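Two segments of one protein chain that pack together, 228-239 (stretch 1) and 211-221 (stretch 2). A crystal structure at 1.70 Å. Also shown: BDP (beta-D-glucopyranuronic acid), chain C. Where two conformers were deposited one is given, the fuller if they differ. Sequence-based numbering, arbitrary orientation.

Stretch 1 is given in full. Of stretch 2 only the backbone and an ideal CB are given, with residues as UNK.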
# COMPACT_ATOMS: atom_id res chain seq x y z
N VAL A 228 17.26 -5.65 -12.13
CA VAL A 228 17.87 -6.81 -11.51
C VAL A 228 16.97 -8.04 -11.63
O VAL A 228 17.45 -9.13 -11.91
CB VAL A 228 18.13 -6.56 -10.02
CG1 VAL A 228 18.60 -7.85 -9.34
CG2 VAL A 228 19.13 -5.42 -9.83
N CYS A 229 15.66 -7.86 -11.40
CA CYS A 229 14.73 -8.99 -11.38
C CYS A 229 13.92 -9.09 -12.64
O CYS A 229 13.10 -8.22 -12.93
CB CYS A 229 13.74 -8.89 -10.22
SG CYS A 229 14.56 -9.02 -8.61
N LYS A 230 14.15 -10.16 -13.41
CA LYS A 230 13.46 -10.28 -14.68
C LYS A 230 12.37 -11.35 -14.70
O LYS A 230 11.84 -11.64 -15.77
CB LYS A 230 14.44 -10.59 -15.81
CG LYS A 230 15.69 -9.72 -15.89
CD LYS A 230 15.38 -8.36 -16.44
CE LYS A 230 16.70 -7.64 -16.78
NZ LYS A 230 16.48 -6.20 -16.89
N TYR A 231 12.09 -11.97 -13.56
CA TYR A 231 11.00 -12.93 -13.48
C TYR A 231 9.91 -12.37 -12.56
O TYR A 231 10.11 -12.27 -11.35
CB TYR A 231 11.46 -14.28 -12.93
CG TYR A 231 12.54 -14.95 -13.74
CD1 TYR A 231 12.26 -15.54 -14.97
CD2 TYR A 231 13.84 -15.01 -13.28
CE1 TYR A 231 13.26 -16.16 -15.69
CE2 TYR A 231 14.84 -15.61 -14.02
CZ TYR A 231 14.55 -16.17 -15.22
OH TYR A 231 15.56 -16.82 -15.92
N TYR A 232 8.77 -12.02 -13.14
CA TYR A 232 7.66 -11.48 -12.38
C TYR A 232 6.50 -12.43 -12.53
O TYR A 232 5.99 -12.62 -13.63
CB TYR A 232 7.29 -10.08 -12.85
CG TYR A 232 6.23 -9.37 -12.01
CD1 TYR A 232 4.89 -9.65 -12.17
CD2 TYR A 232 6.58 -8.41 -11.08
CE1 TYR A 232 3.92 -9.00 -11.43
CE2 TYR A 232 5.60 -7.76 -10.31
CZ TYR A 232 4.27 -8.06 -10.51
OH TYR A 232 3.30 -7.44 -9.78
N SER A 233 6.09 -13.03 -11.42
CA SER A 233 5.14 -14.13 -11.41
C SER A 233 3.82 -13.74 -10.71
O SER A 233 3.80 -13.53 -9.51
CB SER A 233 5.76 -15.34 -10.73
OG SER A 233 4.86 -16.43 -10.68
N TYR A 234 2.73 -13.68 -11.47
CA TYR A 234 1.47 -13.14 -11.00
C TYR A 234 0.70 -14.06 -10.06
O TYR A 234 -0.39 -14.56 -10.39
CB TYR A 234 0.60 -12.79 -12.20
CG TYR A 234 0.87 -11.46 -12.88
CD1 TYR A 234 0.44 -10.27 -12.31
CD2 TYR A 234 1.51 -11.38 -14.11
CE1 TYR A 234 0.65 -9.07 -12.91
CE2 TYR A 234 1.74 -10.15 -14.72
CZ TYR A 234 1.27 -9.00 -14.12
OH TYR A 234 1.45 -7.79 -14.72
N ASP A 235 1.27 -14.30 -8.89
CA ASP A 235 0.56 -15.05 -7.87
C ASP A 235 -0.50 -14.17 -7.19
O ASP A 235 -1.45 -14.68 -6.60
CB ASP A 235 1.51 -15.65 -6.86
CG ASP A 235 2.17 -14.61 -5.99
OD1 ASP A 235 2.86 -13.75 -6.56
OD2 ASP A 235 1.99 -14.65 -4.74
N MSE A 236 -0.31 -12.85 -7.27
CA MSE A 236 -1.27 -11.84 -6.78
C MSE A 236 -1.80 -12.13 -5.36
O MSE A 236 -3.02 -12.19 -5.10
CB MSE A 236 -2.41 -11.69 -7.80
CG MSE A 236 -1.93 -11.15 -9.14
SE MSE A 236 -3.31 -11.18 -10.52
CE MSE A 236 -4.44 -9.79 -9.76
N HIS A 237 -0.87 -12.26 -4.42
CA HIS A 237 -1.21 -12.72 -3.08
C HIS A 237 -1.94 -11.70 -2.24
O HIS A 237 -2.69 -12.07 -1.33
CB HIS A 237 0.01 -13.23 -2.31
CG HIS A 237 1.22 -12.36 -2.42
ND1 HIS A 237 2.26 -12.66 -3.26
CD2 HIS A 237 1.58 -11.23 -1.76
CE1 HIS A 237 3.20 -11.74 -3.14
NE2 HIS A 237 2.82 -10.87 -2.24
N GLN A 238 -1.75 -10.42 -2.53
CA GLN A 238 -2.43 -9.37 -1.76
C GLN A 238 -2.80 -8.19 -2.64
O GLN A 238 -2.16 -7.94 -3.69
CB GLN A 238 -1.57 -8.82 -0.64
CG GLN A 238 -1.24 -9.78 0.47
CD GLN A 238 -0.10 -9.25 1.30
OE1 GLN A 238 1.02 -8.96 0.80
NE2 GLN A 238 -0.36 -9.07 2.57
N MSE A 239 -3.85 -7.49 -2.20
CA MSE A 239 -4.19 -6.18 -2.73
C MSE A 239 -4.17 -5.25 -1.53
O MSE A 239 -5.11 -5.22 -0.73
CB MSE A 239 -5.55 -6.15 -3.42
CG MSE A 239 -5.63 -7.15 -4.50
SE MSE A 239 -7.33 -7.02 -5.44
CE MSE A 239 -6.73 -5.76 -6.85
N UNK A 211 17.01 -12.15 -2.67
CA UNK A 211 16.83 -12.88 -3.91
C UNK A 211 15.65 -12.39 -4.75
O UNK A 211 15.50 -12.79 -5.90
CB UNK A 211 16.65 -14.37 -3.60
N UNK A 212 14.83 -11.53 -4.17
CA UNK A 212 13.60 -11.11 -4.79
C UNK A 212 12.77 -10.30 -3.83
O UNK A 212 13.20 -9.98 -2.72
CB UNK A 212 12.81 -12.32 -5.29
N UNK A 213 11.58 -9.94 -4.27
CA UNK A 213 10.70 -9.10 -3.50
C UNK A 213 9.28 -9.36 -4.01
O UNK A 213 9.04 -10.32 -4.77
CB UNK A 213 11.09 -7.62 -3.61
N UNK A 214 8.33 -8.55 -3.58
CA UNK A 214 6.97 -8.71 -4.08
C UNK A 214 6.26 -7.39 -4.07
O UNK A 214 6.36 -6.63 -3.13
CB UNK A 214 6.19 -9.74 -3.25
N UNK A 215 5.57 -7.10 -5.17
CA UNK A 215 4.95 -5.81 -5.31
C UNK A 215 4.14 -5.75 -6.58
O UNK A 215 4.09 -6.72 -7.34
CB UNK A 215 6.00 -4.70 -5.29
N UNK A 216 3.56 -4.59 -6.82
CA UNK A 216 2.96 -4.31 -8.10
C UNK A 216 4.02 -4.03 -9.17
O UNK A 216 5.22 -3.98 -8.89
CB UNK A 216 2.00 -3.12 -7.98
N UNK A 217 3.58 -3.83 -10.40
CA UNK A 217 4.49 -3.68 -11.52
C UNK A 217 5.30 -2.38 -11.54
O UNK A 217 6.35 -2.33 -12.16
CB UNK A 217 3.69 -3.78 -12.82
N UNK A 218 4.81 -1.36 -10.84
CA UNK A 218 5.47 -0.07 -10.83
C UNK A 218 6.83 -0.14 -10.13
O UNK A 218 7.73 0.65 -10.42
CB UNK A 218 4.58 0.97 -10.15
N UNK A 219 7.00 -1.09 -9.23
CA UNK A 219 8.29 -1.31 -8.59
C UNK A 219 9.35 -1.65 -9.61
O UNK A 219 10.52 -1.33 -9.40
CB UNK A 219 8.19 -2.42 -7.55
N UNK A 220 8.98 -2.37 -10.66
CA UNK A 220 9.95 -2.83 -11.63
C UNK A 220 10.56 -1.67 -12.41
O UNK A 220 11.71 -1.71 -12.79
CB UNK A 220 9.30 -3.83 -12.59
N UNK A 221 9.73 -0.67 -12.67
CA UNK A 221 10.08 0.38 -13.63
C UNK A 221 10.41 1.67 -12.89
O UNK A 221 11.54 2.14 -12.94
CB UNK A 221 8.94 0.61 -14.62
C1 BDP C . 4.14 0.08 -2.96
C2 BDP C . 3.29 0.88 -2.09
C3 BDP C . 4.13 1.67 -1.12
C4 BDP C . 4.94 0.82 -0.32
C5 BDP C . 5.76 -0.04 -1.20
C6 BDP C . 6.56 -1.11 -0.40
O2 BDP C . 2.77 1.90 -3.03
O3 BDP C . 3.26 2.50 -0.28
O4 BDP C . 5.70 1.46 0.57
O5 BDP C . 4.91 -0.79 -2.14
O6A BDP C . 7.30 -0.65 0.50
O1 BDP C . 3.27 -0.85 -3.65
O6B BDP C . 6.59 -2.28 -0.82

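Position 211 starts the stretch. Its CA-to-CB bond points away from stretch 1, with nothing of stretch 1 near the ideal CB. The residue is Asp211, and its side chain is bonded elsewhere in the structure.

Position 212 has phi/psi of 172/-175, a fully extended backbone that glycine adopts most easily. An ideal CB would point sideways and lie 5.0 Å from Cys229 SG, so a small side chain is not excluded by stretch 1. The residue is Gly212. Its CA is 4.5 Å from Cys229 SG.

Position 213 is also extended, and its CB points sideways into space that stretch 1 leaves empty. Many side chains would suit. The residue is Ala213, which makes no contact across the pair.

At position 214 CB points toward stretch 1 and sits 3.6 Å from His237 CE1. On the histidine, ND1 donates to Asp235 OD2 in a very short bond of 2.5 Å. NE2 is the free nitrogen. A neutral ring would accept there and a doubly protonated one would donate, so Gln or Asn would suit either and an acid the second. The residue is Glu214. With chi1 and chi2 both p, its chain folds round to the imidazole edge. His237 NE2 donates to Glu214 OE2 at 2.8 Å and 175°, nearly straight. Both nitrogens donate, so the ring is modelled as the charged form, held between two carboxylates.

At position 215 CB points away, so stretch 1 meets the backbone instead. Tyr232 OH donates to the carbonyl O of 215 at 2.7 Å, whatever the side chain. The sugar on the far side from stretch 1 favours a polar group. The residue is Asn215. Its ND2 donates to BDP O5 at 3.1 Å. The backbone N of 216 donates to Asn215 OD1 at 2.7 Å.

Position 216 also points away, with its ideal CB 4.9 Å from Tyr232 OH. A turn into a helix follows, which suits Asn, Asp, Ser or Thr as a cap. The residue is Asn216. Its OD1 accepts a weak capping bond from the N of 218 at 3.0 Å, and its ND2 lies 3.1 Å from BDP O1.

Position 217 points sideways, with its ideal CB 5.0 Å from Tyr234 OH. A long acceptor, Glu or Gln, could reach that hydroxyl. The residue is Glu217. Its end swings nearer, and Tyr234 OH donates to Glu217 OE2 at 2.7 Å.

Position 218 is out of reach of stretch 1. The residue is selenomethionine Met218.

Position 219 points toward stretch 1 but finds nothing close to its CB. Small or medium side chains would suit. The residue is Ser219, whose CB is 6.5 Å from Tyr232 CE2.

Position 220 points toward the Tyr232 ring, with room to grow. Leu, Ile or Met would suit. The residue is Leu220, whose CD1 packs 3.6 Å from Tyr232 CD2.

Position 221 is out of reach; Thr221 makes no contact.

Stretch 2 (211-221) DGAENNEMSLT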
# COMPACT_ATOMS: atom_id res chain seq x y z
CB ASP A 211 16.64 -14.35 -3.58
CG ASP A 211 17.86 -14.93 -2.87
OD1 ASP A 211 18.96 -14.89 -3.47
OD2 ASP A 211 17.71 -15.38 -1.73
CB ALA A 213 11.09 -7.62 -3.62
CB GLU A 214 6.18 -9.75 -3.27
CG GLU A 214 6.32 -9.67 -1.75
CD GLU A 214 5.45 -8.62 -1.08
OE1 GLU A 214 6.00 -7.80 -0.29
OE2 GLU A 214 4.20 -8.61 -1.28
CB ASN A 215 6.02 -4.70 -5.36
CG ASN A 215 5.59 -3.48 -4.60
OD1 ASN A 215 4.48 -2.97 -4.81
ND2 ASN A 215 6.43 -3.03 -3.67
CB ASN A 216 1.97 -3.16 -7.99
CG ASN A 216 2.61 -1.86 -7.54
OD1 ASN A 216 3.65 -1.42 -8.09
ND2 ASN A 216 2.04 -1.26 -6.50
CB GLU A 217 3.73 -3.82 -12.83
CG GLU A 217 2.98 -5.14 -12.95
CD GLU A 217 1.52 -5.09 -12.48
OE1 GLU A 217 1.18 -4.35 -11.53
OE2 GLU A 217 0.70 -5.81 -13.11
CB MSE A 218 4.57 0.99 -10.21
CG MSE A 218 3.55 1.56 -11.16
SE MSE A 218 4.46 2.78 -12.31
CE MSE A 218 4.35 4.51 -11.42
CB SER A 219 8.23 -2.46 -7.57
OG SER A 219 7.61 -2.03 -6.36
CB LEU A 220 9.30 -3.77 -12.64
CG LEU A 220 8.71 -5.07 -12.09
CD1 LEU A 220 7.92 -5.81 -13.15
CD2 LEU A 220 9.84 -5.94 -11.55
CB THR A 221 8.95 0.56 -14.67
OG1 THR A 221 7.71 0.81 -13.99
CG2 THR A 221 8.83 -0.68 -15.54
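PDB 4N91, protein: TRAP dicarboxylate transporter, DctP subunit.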